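Local coordinates for protein putative aspartyl-tRNA synthetase (Leishmania major, PDB 6OD8) that probably attaches L-aspartate to its cognate tRNA(Asp) at the expense of ATP, as a class-II aminoacyl-tRNA synthetase, at residues F445-R456 and D465-F476. Sequence-based numbering, arbitrary orientation.
Sequences FFISDRFPSSAR and DDVRFTNSYDMF. With EDO (1,2-ethanediol), chain E.
Asp474 OD1 is gripped in a salt bridge by both terminal nitrogens of Arg456, NH1 and NH2 each at 2.9 Å. OD1 lies nearly in the guanidinium plane, while both nitrogens approach it from the same face of the carboxylate, and Ser484 of the adjoining strand 480-487 binds the same oxygen. Bends at chi2 (-45°) and chi3 (-129°) turn the Arg456 chain so that NE reaches Ser472 OG at 3.2 Å. Phe451 CG lies over the centre of one guanidinium face, and the ring's CZ also touches Asp474 OD2 at 3.4 Å. Nearby, Phe451 O accepts from both Thr470 N and Thr470 OG1, the latter 2.8 Å away and above the carbonyl plane.

Strands 445-449 and 472-476 run antiparallel; the register slips by one residue before Pro452 pairs with Phe469. On one face Phe446 and Phe476 lie almost parallel (15°) but slid apart, Phe446 CZ meeting Phe476 CD2 at 3.6 Å; on the other, Ile447 CG2 packs on Met475 CG under helix 325-342. Toward the loop, an end-on salt bridge joins Arg450 to Asp465, NH1 to OD2 at 3.0 Å and NH2 to OD1. Such sequence-adjacent, loop-joined antiparallel strands belong to the largely antiparallel sheet characterising the class-II synthetase catalytic domain.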
loop_
_atom_site.group_PDB
_atom_site.type_symbol
_atom_site.label_atom_id
_atom_site.label_comp_id
_atom_site.label_asym_id
_atom_site.label_seq_id
_atom_site.Cartn_x
_atom_site.Cartn_y
_atom_site.Cartn_z
ATOM N N PHE A 445 -19.667 10.768 -13.879
ATOM C CA PHE A 445 -18.517 9.928 -14.195
ATOM C C PHE A 445 -18.607 9.462 -15.640
ATOM O O PHE A 445 -19.644 8.939 -16.048
ATOM C CB PHE A 445 -18.474 8.702 -13.280
ATOM C CG PHE A 445 -17.224 7.866 -13.444
ATOM C CD1 PHE A 445 -16.116 8.096 -12.646
ATOM C CD2 PHE A 445 -17.148 6.878 -14.412
ATOM C CE1 PHE A 445 -14.957 7.341 -12.789
ATOM C CE2 PHE A 445 -15.988 6.131 -14.561
ATOM C CZ PHE A 445 -14.896 6.363 -13.754
ATOM N N PHE A 446 -17.525 9.602 -16.403
ATOM C CA PHE A 446 -17.566 9.124 -17.782
ATOM C C PHE A 446 -16.143 8.995 -18.306
ATOM O O PHE A 446 -15.192 9.553 -17.745
ATOM C CB PHE A 446 -18.418 10.029 -18.682
ATOM C CG PHE A 446 -17.734 11.309 -19.108
ATOM C CD1 PHE A 446 -17.077 11.380 -20.322
ATOM C CD2 PHE A 446 -17.748 12.436 -18.287
ATOM C CE1 PHE A 446 -16.445 12.562 -20.735
ATOM C CE2 PHE A 446 -17.093 13.598 -18.670
ATOM C CZ PHE A 446 -16.457 13.663 -19.895
ATOM N N ILE A 447 -15.989 8.213 -19.365
ATOM C CA ILE A 447 -14.685 8.126 -20.007
ATOM C C ILE A 447 -14.794 8.698 -21.415
ATOM O O ILE A 447 -15.832 8.564 -22.063
ATOM C CB ILE A 447 -14.127 6.686 -20.004
ATOM C CG1 ILE A 447 -14.733 5.848 -21.116
ATOM C CG2 ILE A 447 -14.398 6.023 -18.664
ATOM C CD1 ILE A 447 -13.890 5.786 -22.386
ATOM N N SER A 448 -13.723 9.366 -21.858
ATOM C CA SER A 448 -13.558 9.860 -23.216
ATOM C C SER A 448 -12.522 8.977 -23.887
ATOM O O SER A 448 -11.397 8.867 -23.395
ATOM C CB SER A 448 -13.097 11.321 -23.243
ATOM O OG SER A 448 -12.949 11.788 -24.598
ATOM N N ASP A 449 -12.900 8.390 -25.023
ATOM C CA ASP A 449 -12.180 7.304 -25.669
ATOM C C ASP A 449 -11.443 7.790 -26.919
ATOM O O ASP A 449 -12.015 8.515 -27.738
ATOM C CB ASP A 449 -13.183 6.204 -26.033
ATOM C CG ASP A 449 -12.524 4.977 -26.549
ATOM O OD1 ASP A 449 -11.420 4.667 -26.052
ATOM O OD2 ASP A 449 -13.105 4.319 -27.449
ATOM N N ARG A 450 -10.177 7.372 -27.060
ATOM C CA ARG A 450 -9.339 7.568 -28.247
ATOM C C ARG A 450 -8.792 8.986 -28.340
ATOM O O ARG A 450 -9.200 9.766 -29.213
ATOM C CB ARG A 450 -10.098 7.227 -29.533
ATOM C CG ARG A 450 -9.951 5.814 -30.016
ATOM C CD ARG A 450 -10.420 5.691 -31.466
ATOM N NE ARG A 450 -10.095 4.378 -32.020
ATOM C CZ ARG A 450 -9.814 4.152 -33.298
ATOM N NH1 ARG A 450 -9.814 5.158 -34.164
ATOM N NH2 ARG A 450 -9.525 2.921 -33.708
ATOM N N PHE A 451 -7.827 9.309 -27.489
ATOM C CA PHE A 451 -7.307 10.669 -27.437
ATOM C C PHE A 451 -6.370 10.948 -28.606
ATOM O O PHE A 451 -5.758 10.023 -29.150
ATOM C CB PHE A 451 -6.563 10.906 -26.126
ATOM C CG PHE A 451 -7.408 11.553 -25.080
ATOM C CD1 PHE A 451 -7.102 12.814 -24.599
ATOM C CD2 PHE A 451 -8.532 10.906 -24.605
ATOM C CE1 PHE A 451 -7.898 13.427 -23.622
ATOM C CE2 PHE A 451 -9.326 11.497 -23.651
ATOM C CZ PHE A 451 -9.015 12.766 -23.159
ATOM N N PRO A 452 -6.230 12.218 -28.993
ATOM C CA PRO A 452 -5.289 12.555 -30.065
ATOM C C PRO A 452 -3.850 12.242 -29.665
ATOM O O PRO A 452 -3.455 12.396 -28.501
ATOM C CB PRO A 452 -5.505 14.062 -30.273
ATOM C CG PRO A 452 -6.819 14.361 -29.626
ATOM C CD PRO A 452 -6.926 13.415 -28.480
ATOM N N SER A 453 -3.075 11.803 -30.663
ATOM C CA SER A 453 -1.690 11.399 -30.450
ATOM C C SER A 453 -0.852 12.539 -29.882
ATOM O O SER A 453 0.030 12.320 -29.043
ATOM C CB SER A 453 -1.117 10.886 -31.774
ATOM O OG SER A 453 0.269 11.178 -31.916
ATOM N N SER A 454 -1.129 13.771 -30.310
ATOM C CA SER A 454 -0.347 14.914 -29.862
ATOM C C SER A 454 -0.476 15.167 -28.363
ATOM O O SER A 454 0.401 15.819 -27.783
ATOM C CB SER A 454 -0.766 16.162 -30.648
ATOM O OG SER A 454 -2.101 16.498 -30.320
ATOM N N ALA A 455 -1.525 14.657 -27.717
ATOM C CA ALA A 455 -1.746 14.870 -26.289
ATOM C C ALA A 455 -1.208 13.747 -25.395
ATOM O O ALA A 455 -1.369 13.817 -24.168
ATOM C CB ALA A 455 -3.244 15.058 -26.018
ATOM N N ARG A 456 -0.590 12.718 -25.959
ATOM C CA ARG A 456 -0.248 11.520 -25.208
ATOM C C ARG A 456 1.255 11.275 -25.207
ATOM O O ARG A 456 1.963 11.683 -26.136
ATOM C CB ARG A 456 -0.959 10.286 -25.787
ATOM C CG ARG A 456 -2.468 10.358 -25.681
ATOM C CD ARG A 456 -2.927 10.832 -24.303
ATOM N NE ARG A 456 -3.910 9.916 -23.761
ATOM C CZ ARG A 456 -4.786 10.203 -22.801
ATOM N NH1 ARG A 456 -4.833 11.412 -22.266
ATOM N NH2 ARG A 456 -5.625 9.266 -22.391
ATOM N N ASP A 465 -5.790 2.432 -37.628
ATOM C CA ASP A 465 -6.599 3.020 -38.692
ATOM C C ASP A 465 -6.354 4.513 -38.858
ATOM O O ASP A 465 -6.655 5.066 -39.917
ATOM C CB ASP A 465 -8.086 2.766 -38.419
ATOM C CG ASP A 465 -8.496 3.135 -36.993
ATOM O OD1 ASP A 465 -7.866 2.635 -36.026
ATOM O OD2 ASP A 465 -9.442 3.934 -36.837
ATOM N N ASP A 466 -5.799 5.182 -37.851
ATOM C CA ASP A 466 -5.756 6.640 -37.871
ATOM C C ASP A 466 -4.720 7.066 -36.833
ATOM O O ASP A 466 -5.048 7.150 -35.648
ATOM C CB ASP A 466 -7.139 7.202 -37.565
ATOM C CG ASP A 466 -7.240 8.700 -37.796
ATOM O OD1 ASP A 466 -6.183 9.353 -37.874
ATOM O OD2 ASP A 466 -8.385 9.225 -37.883
ATOM N N VAL A 467 -3.487 7.342 -37.276
ATOM C CA VAL A 467 -2.430 7.588 -36.291
ATOM C C VAL A 467 -2.548 8.969 -35.663
ATOM O O VAL A 467 -1.759 9.313 -34.777
ATOM C CB VAL A 467 -1.022 7.400 -36.882
ATOM C CG1 VAL A 467 -0.736 5.913 -37.125
ATOM C CG2 VAL A 467 -0.856 8.232 -38.158
ATOM N N ARG A 468 -3.528 9.769 -36.108
ATOM C CA ARG A 468 -3.838 11.005 -35.397
ATOM C C ARG A 468 -4.306 10.732 -33.974
ATOM O O ARG A 468 -4.250 11.635 -33.130
ATOM C CB ARG A 468 -4.921 11.812 -36.133
ATOM C CG ARG A 468 -4.526 12.367 -37.499
ATOM C CD ARG A 468 -5.716 13.071 -38.179
ATOM N NE ARG A 468 -6.895 12.203 -38.229
ATOM C CZ ARG A 468 -8.117 12.596 -38.580
ATOM N NH1 ARG A 468 -8.339 13.857 -38.930
ATOM N NH2 ARG A 468 -9.121 11.725 -38.587
ATOM N N PHE A 469 -4.791 9.520 -33.696
ATOM C CA PHE A 469 -5.366 9.167 -32.406
ATOM C C PHE A 469 -4.632 7.966 -31.818
ATOM O O PHE A 469 -3.820 7.309 -32.481
ATOM C CB PHE A 469 -6.876 8.893 -32.529
ATOM C CG PHE A 469 -7.666 10.083 -33.051
ATOM C CD1 PHE A 469 -8.060 11.102 -32.190
ATOM C CD2 PHE A 469 -8.000 10.183 -34.405
ATOM C CE1 PHE A 469 -8.782 12.203 -32.659
ATOM C CE2 PHE A 469 -8.719 11.289 -34.888
ATOM C CZ PHE A 469 -9.114 12.302 -34.012
ATOM N N THR A 470 -4.944 7.678 -30.552
ATOM C CA THR A 470 -4.234 6.659 -29.790
ATOM C C THR A 470 -5.224 5.719 -29.127
ATOM O O THR A 470 -6.409 6.029 -28.948
ATOM C CB THR A 470 -3.334 7.281 -28.710
ATOM O OG1 THR A 470 -4.133 8.125 -27.865
ATOM C CG2 THR A 470 -2.215 8.104 -29.359
ATOM N N ASN A 471 -4.701 4.549 -28.774
ATOM C CA ASN A 471 -5.438 3.536 -28.033
ATOM C C ASN A 471 -5.409 3.917 -26.556
ATOM O O ASN A 471 -4.739 3.287 -25.741
ATOM C CB ASN A 471 -4.802 2.170 -28.249
ATOM C CG ASN A 471 -4.939 1.683 -29.667
ATOM O OD1 ASN A 471 -5.845 2.104 -30.381
ATOM N ND2 ASN A 471 -4.048 0.776 -30.081
ATOM N N SER A 472 -6.169 4.960 -26.218
ATOM C CA SER A 472 -6.070 5.544 -24.882
ATOM C C SER A 472 -7.399 6.185 -24.502
ATOM O O SER A 472 -8.232 6.464 -25.361
ATOM C CB SER A 472 -4.957 6.591 -24.825
ATOM O OG SER A 472 -5.296 7.716 -25.608
ATOM N N TYR A 473 -7.582 6.436 -23.205
ATOM C CA TYR A 473 -8.801 7.088 -22.732
ATOM C C TYR A 473 -8.473 7.909 -21.487
ATOM O O TYR A 473 -7.463 7.683 -20.814
ATOM C CB TYR A 473 -9.912 6.058 -22.419
ATOM C CG TYR A 473 -9.522 5.198 -21.243
ATOM C CD1 TYR A 473 -9.760 5.622 -19.928
ATOM C CD2 TYR A 473 -8.854 3.993 -21.436
ATOM C CE1 TYR A 473 -9.345 4.861 -18.832
ATOM C CE2 TYR A 473 -8.440 3.213 -20.350
ATOM C CZ TYR A 473 -8.686 3.652 -19.057
ATOM O OH TYR A 473 -8.264 2.882 -17.996
ATOM N N ASP A 474 -9.365 8.845 -21.167
ATOM C CA ASP A 474 -9.357 9.544 -19.888
ATOM C C ASP A 474 -10.679 9.270 -19.182
ATOM O O ASP A 474 -11.723 9.158 -19.828
ATOM C CB ASP A 474 -9.221 11.068 -20.054
ATOM C CG ASP A 474 -7.778 11.550 -20.109
ATOM O OD1 ASP A 474 -6.849 10.722 -20.226
ATOM O OD2 ASP A 474 -7.589 12.789 -20.050
ATOM N N MET A 475 -10.627 9.194 -17.856
ATOM C CA MET A 475 -11.811 9.184 -17.008
ATOM C C MET A 475 -11.961 10.500 -16.268
ATOM O O MET A 475 -10.982 11.097 -15.815
ATOM C CB MET A 475 -11.767 8.073 -15.954
ATOM C CG MET A 475 -11.642 6.696 -16.519
ATOM S SD MET A 475 -11.563 5.467 -15.185
ATOM C CE MET A 475 -12.368 4.084 -15.994
ATOM N N PHE A 476 -13.213 10.902 -16.077
ATOM C CA PHE A 476 -13.546 12.173 -15.458
ATOM C C PHE A 476 -14.516 11.943 -14.305
ATOM O O PHE A 476 -15.466 11.156 -14.420
ATOM C CB PHE A 476 -14.169 13.146 -16.481
ATOM C CG PHE A 476 -13.250 13.487 -17.636
ATOM C CD1 PHE A 476 -12.444 14.616 -17.582
ATOM C CD2 PHE A 476 -13.191 12.676 -18.763
ATOM C CE1 PHE A 476 -11.580 14.926 -18.625
ATOM C CE2 PHE A 476 -12.326 12.979 -19.817
ATOM C CZ PHE A 476 -11.532 14.116 -19.761
HETATM C C1 EDO E . -16.536 4.960 -27.306
HETATM O O1 EDO E . -16.138 3.883 -26.455
HETATM C C2 EDO E . -18.004 5.301 -27.059
HETATM O O2 EDO E . -18.857 4.512 -27.896
HETATM O O HOH W 1 -8.262 1.020 -31.424
HETATM O O HOH W 2 1.017 10.221 -34.416
HETATM O O HOH W 3 -3.070 14.117 -32.886
HETATM O O HOH W 4 -5.146 13.690 -19.972
#